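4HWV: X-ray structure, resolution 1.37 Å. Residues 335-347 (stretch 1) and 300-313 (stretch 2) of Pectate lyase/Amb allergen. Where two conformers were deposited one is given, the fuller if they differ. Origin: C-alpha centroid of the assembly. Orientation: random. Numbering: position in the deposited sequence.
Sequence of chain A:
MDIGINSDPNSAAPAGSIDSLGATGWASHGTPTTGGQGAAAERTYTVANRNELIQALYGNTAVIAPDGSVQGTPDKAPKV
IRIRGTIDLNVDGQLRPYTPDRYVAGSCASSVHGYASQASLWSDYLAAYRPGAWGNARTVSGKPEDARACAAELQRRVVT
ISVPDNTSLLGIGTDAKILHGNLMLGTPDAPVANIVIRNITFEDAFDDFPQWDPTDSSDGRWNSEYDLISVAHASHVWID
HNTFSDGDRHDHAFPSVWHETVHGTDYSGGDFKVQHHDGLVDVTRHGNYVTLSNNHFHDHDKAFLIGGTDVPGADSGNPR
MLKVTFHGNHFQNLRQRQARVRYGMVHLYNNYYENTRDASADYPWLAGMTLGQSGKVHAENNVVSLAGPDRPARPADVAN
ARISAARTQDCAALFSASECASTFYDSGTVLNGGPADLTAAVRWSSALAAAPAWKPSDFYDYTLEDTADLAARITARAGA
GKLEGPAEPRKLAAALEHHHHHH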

# COMPACT_ATOMS: atom_id res chain seq x y z
N ARG A 335 14.86 -5.79 2.83
CA ARG A 335 15.65 -5.66 4.05
C ARG A 335 16.77 -6.69 4.20
O ARG A 335 17.88 -6.34 4.62
CB ARG A 335 14.74 -5.70 5.28
CG ARG A 335 15.45 -5.60 6.61
CD ARG A 335 14.51 -5.04 7.66
NE ARG A 335 15.04 -5.09 9.02
CZ ARG A 335 15.84 -4.17 9.55
NH1 ARG A 335 16.26 -3.16 8.81
NH2 ARG A 335 16.25 -4.29 10.82
N GLN A 336 16.50 -7.95 3.87
CA GLN A 336 17.48 -9.01 4.13
C GLN A 336 17.15 -10.26 3.33
O GLN A 336 16.16 -10.29 2.58
CB GLN A 336 17.55 -9.34 5.63
CG GLN A 336 16.22 -9.83 6.20
CD GLN A 336 16.26 -9.99 7.70
OE1 GLN A 336 17.14 -10.67 8.23
NE2 GLN A 336 15.32 -9.34 8.40
N ARG A 337 17.99 -11.28 3.48
CA ARG A 337 17.86 -12.52 2.71
C ARG A 337 17.82 -12.24 1.21
O ARG A 337 16.90 -12.66 0.50
CB ARG A 337 16.63 -13.33 3.11
CG ARG A 337 16.59 -13.72 4.57
CD ARG A 337 15.51 -14.79 4.75
NE ARG A 337 15.25 -15.12 6.15
CZ ARG A 337 14.17 -15.76 6.58
NH1 ARG A 337 13.20 -16.10 5.74
NH2 ARG A 337 14.05 -16.05 7.86
N GLN A 338 18.83 -11.55 0.71
CA GLN A 338 18.86 -11.24 -0.71
C GLN A 338 20.16 -11.70 -1.38
O GLN A 338 20.91 -10.88 -1.91
CB GLN A 338 18.49 -9.76 -0.97
CG GLN A 338 19.29 -8.70 -0.21
CD GLN A 338 18.60 -7.34 -0.19
OE1 GLN A 338 18.11 -6.84 -1.22
NE2 GLN A 338 18.58 -6.71 0.98
N ALA A 339 20.45 -13.01 -1.41
CA ALA A 339 19.66 -14.11 -0.87
C ALA A 339 20.38 -14.70 0.35
O ALA A 339 21.60 -14.52 0.50
CB ALA A 339 19.47 -15.21 -1.93
N ARG A 340 19.65 -15.42 1.20
CA ARG A 340 20.27 -16.14 2.31
C ARG A 340 20.44 -17.60 1.90
O ARG A 340 19.45 -18.30 1.68
CB ARG A 340 19.42 -16.06 3.58
CG ARG A 340 20.15 -16.55 4.83
CD ARG A 340 19.20 -16.98 5.96
NE ARG A 340 19.95 -17.11 7.22
CZ ARG A 340 20.76 -18.13 7.50
NH1 ARG A 340 20.92 -19.13 6.64
NH2 ARG A 340 21.43 -18.15 8.65
N VAL A 341 21.69 -18.06 1.78
CA VAL A 341 21.97 -19.35 1.15
C VAL A 341 22.57 -20.40 2.07
O VAL A 341 23.72 -20.26 2.53
CB VAL A 341 22.89 -19.17 -0.06
CG1 VAL A 341 23.15 -20.52 -0.71
CG2 VAL A 341 22.26 -18.17 -1.05
N ARG A 342 21.80 -21.46 2.33
CA ARG A 342 22.32 -22.69 2.94
C ARG A 342 22.36 -23.79 1.89
O ARG A 342 21.48 -23.83 1.03
CB ARG A 342 21.43 -23.21 4.08
CG ARG A 342 21.29 -22.30 5.27
CD ARG A 342 20.31 -22.94 6.24
NE ARG A 342 20.21 -22.28 7.54
CZ ARG A 342 19.20 -21.52 7.95
NH1 ARG A 342 18.16 -21.31 7.17
NH2 ARG A 342 19.22 -21.01 9.17
N TYR A 343 23.37 -24.66 1.97
CA TYR A 343 23.42 -25.95 1.26
C TYR A 343 23.51 -25.91 -0.26
O TYR A 343 24.16 -26.77 -0.83
CB TYR A 343 22.34 -26.95 1.75
CG TYR A 343 22.68 -27.42 3.14
CD1 TYR A 343 23.74 -28.30 3.36
CD2 TYR A 343 22.01 -26.92 4.26
CE1 TYR A 343 24.11 -28.70 4.64
CE2 TYR A 343 22.37 -27.31 5.54
CZ TYR A 343 23.42 -28.18 5.72
OH TYR A 343 23.81 -28.57 6.98
N GLY A 344 22.89 -24.92 -0.91
CA GLY A 344 22.83 -24.90 -2.36
C GLY A 344 24.00 -24.22 -3.05
O GLY A 344 24.75 -23.43 -2.45
N MET A 345 24.15 -24.52 -4.34
CA MET A 345 25.08 -23.82 -5.23
C MET A 345 24.31 -22.70 -5.91
O MET A 345 23.50 -22.95 -6.80
CB MET A 345 25.68 -24.80 -6.24
CG MET A 345 26.42 -25.93 -5.52
SD MET A 345 26.65 -27.42 -6.51
CE MET A 345 27.88 -26.76 -7.57
N VAL A 346 24.51 -21.48 -5.44
CA VAL A 346 23.68 -20.35 -5.85
C VAL A 346 24.52 -19.28 -6.54
O VAL A 346 25.55 -18.82 -6.01
CB VAL A 346 22.95 -19.76 -4.64
CG1 VAL A 346 22.16 -18.50 -5.00
CG2 VAL A 346 22.01 -20.81 -4.05
N HIS A 347 24.10 -18.92 -7.75
CA HIS A 347 24.80 -17.97 -8.60
C HIS A 347 23.97 -16.70 -8.67
O HIS A 347 22.80 -16.76 -9.05
CB HIS A 347 24.96 -18.61 -9.98
CG HIS A 347 25.74 -17.81 -10.98
ND1 HIS A 347 25.63 -18.05 -12.33
CD2 HIS A 347 26.67 -16.83 -10.84
CE1 HIS A 347 26.46 -17.27 -12.99
NE2 HIS A 347 27.10 -16.51 -12.11
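Stretch 2 (300-313) HDKAFLIGGTDVPG

Short strand segments of stretch 2 run parallel to those of stretch 1, in two ladders whose register shifts by one residue between them; from Gly307 on, stretch 2 is loop. The contact buries 1066 Å² in total. At Asp301 the chain of stretch 2 turns a corner.

Arg335 N donates to His300 O at 3.1 Å. Gln336 continues the pairing: its N donates to Asp301 O at 3.0 Å, and its O accepts from Ala303 N at 3.0 Å. Gln336 thus brackets Lys302, its bridge partner, with CA atoms 5.1 Å apart. The Gln336 side chain reaches back to Asp301, NE2 to OD1, in a hydrogen bond of 2.8 Å.

Arg337 has positive phi and psi, 54/55, and leaves the regular pattern. Its O still accepts from Phe304 N at 2.8 Å. Its guanidinium lies between Lys302 CD over one face and Leu305 CD1 over the opposite face. Gln338 CA sits at the edge of the Phe304 ring. The peptide bond before Ala339 is cis. Ala339 CB packs 3.9 Å from Phe304 CB.

The second ladder holds Arg340, which brackets Leu305. Arg340 N donates to Phe304 O at 3.1 Å, and Arg340 O accepts from Ile306 N at 2.9 Å. Val341 pairs with Ile306, CA to CA 4.8 Å, their side chains on the sheet face opposite to Arg340 and Leu305.

Arg342 N donates to Ile306 O at 2.8 Å. Its side chain then gathers the loop of stretch 2: NH1 donates to Gly307 O at 3.0 Å, and NE forms a salt bridge with Asp310 OD1 at 2.8 Å. A CB on Gly307 would clash with Arg342 CB. Tyr343 OH donates to Asp310 O at 2.7 Å, and its CZ lies 4.0 Å from Pro312 CB. Further on, Val346 CG2 meets Ile306 CG2 at 4.0 Å.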

# COMPACT_ATOMS: atom_id res chain seq x y z
N HIS A 300 9.82 -5.40 0.87
CA HIS A 300 9.62 -6.64 1.59
C HIS A 300 10.80 -6.84 2.52
O HIS A 300 11.91 -6.35 2.24
CB HIS A 300 9.50 -7.80 0.60
CG HIS A 300 9.28 -9.13 1.24
ND1 HIS A 300 8.02 -9.61 1.52
CD2 HIS A 300 10.16 -10.08 1.63
CE1 HIS A 300 8.14 -10.80 2.09
NE2 HIS A 300 9.42 -11.11 2.15
N ASP A 301 10.58 -7.56 3.63
CA ASP A 301 11.64 -7.78 4.61
C ASP A 301 12.55 -8.95 4.20
O ASP A 301 13.65 -8.73 3.66
CB ASP A 301 11.01 -7.97 6.00
CG ASP A 301 12.04 -8.03 7.09
OD1 ASP A 301 13.23 -8.22 6.82
OD2 ASP A 301 11.63 -7.88 8.26
N LYS A 302 12.11 -10.19 4.44
CA LYS A 302 12.95 -11.37 4.25
C LYS A 302 12.69 -11.96 2.87
O LYS A 302 11.72 -12.71 2.67
CB LYS A 302 12.66 -12.39 5.34
CG LYS A 302 12.96 -11.81 6.72
CD LYS A 302 12.49 -12.70 7.85
CE LYS A 302 12.69 -12.01 9.20
NZ LYS A 302 12.14 -12.79 10.34
N ALA A 303 13.55 -11.65 1.91
CA ALA A 303 13.21 -11.92 0.51
C ALA A 303 13.29 -13.39 0.06
O ALA A 303 12.30 -13.95 -0.43
CB ALA A 303 14.06 -11.05 -0.39
N PHE A 304 14.48 -14.00 0.18
CA PHE A 304 14.73 -15.33 -0.38
C PHE A 304 15.45 -16.22 0.63
O PHE A 304 16.64 -16.03 0.89
CB PHE A 304 15.57 -15.24 -1.65
CG PHE A 304 15.11 -14.19 -2.60
CD1 PHE A 304 13.93 -14.36 -3.30
CD2 PHE A 304 15.86 -13.04 -2.81
CE1 PHE A 304 13.47 -13.37 -4.18
CE2 PHE A 304 15.42 -12.06 -3.68
CZ PHE A 304 14.23 -12.22 -4.37
N LEU A 305 14.73 -17.18 1.18
CA LEU A 305 15.34 -18.18 2.04
C LEU A 305 15.69 -19.38 1.16
O LEU A 305 14.79 -20.04 0.62
CB LEU A 305 14.35 -18.62 3.12
CG LEU A 305 14.91 -19.59 4.17
CD1 LEU A 305 15.91 -18.87 5.08
CD2 LEU A 305 13.79 -20.17 5.00
N ILE A 306 16.99 -19.62 0.95
CA ILE A 306 17.45 -20.78 0.20
C ILE A 306 18.00 -21.77 1.23
O ILE A 306 19.09 -21.57 1.76
CB ILE A 306 18.55 -20.41 -0.84
CG1 ILE A 306 18.12 -19.22 -1.72
CG2 ILE A 306 18.88 -21.63 -1.70
CD1 ILE A 306 16.81 -19.43 -2.47
N GLY A 307 17.21 -22.80 1.55
CA GLY A 307 17.55 -23.74 2.61
C GLY A 307 17.04 -23.25 3.96
O GLY A 307 17.45 -22.18 4.44
N GLY A 308 16.14 -24.01 4.58
CA GLY A 308 15.48 -23.58 5.79
C GLY A 308 16.09 -24.00 7.12
O GLY A 308 15.55 -23.61 8.15
N THR A 309 17.17 -24.79 7.11
CA THR A 309 17.77 -25.25 8.35
C THR A 309 19.28 -25.51 8.26
O THR A 309 19.79 -25.95 7.24
CB THR A 309 17.10 -26.56 8.84
OG1 THR A 309 17.74 -26.99 10.04
CG2 THR A 309 17.18 -27.66 7.80
N ASP A 310 19.99 -25.23 9.35
CA ASP A 310 21.42 -25.56 9.41
C ASP A 310 21.66 -27.06 9.50
O ASP A 310 22.76 -27.52 9.25
CB ASP A 310 22.06 -24.94 10.65
CG ASP A 310 22.29 -23.45 10.52
OD1 ASP A 310 22.15 -22.89 9.40
OD2 ASP A 310 22.67 -22.86 11.55
N VAL A 311 20.65 -27.83 9.91
CA VAL A 311 20.89 -29.24 10.18
C VAL A 311 20.99 -29.99 8.85
O VAL A 311 20.07 -29.92 8.03
CB VAL A 311 19.74 -29.85 11.00
CG1 VAL A 311 20.02 -31.32 11.27
CG2 VAL A 311 19.54 -29.10 12.30
N PRO A 312 22.11 -30.69 8.61
CA PRO A 312 22.24 -31.41 7.34
C PRO A 312 21.36 -32.65 7.31
O PRO A 312 21.13 -33.29 8.34
CB PRO A 312 23.72 -31.82 7.29
CG PRO A 312 24.15 -31.87 8.75
CD PRO A 312 23.31 -30.82 9.46
N GLY A 313 20.87 -32.99 6.13
CA GLY A 313 20.04 -34.17 5.99
C GLY A 313 19.45 -34.24 4.61
O GLY A 313 19.27 -33.22 3.93
O HOH W 1 13.47 -7.29 10.08
O HOH W 2 12.57 -15.46 3.00
O HOH W 3 14.93 -14.17 10.28
O HOH W 4 19.14 -19.81 4.19
O HOH W 5 23.19 -20.60 8.22
O HOH W 6 21.25 -20.56 11.30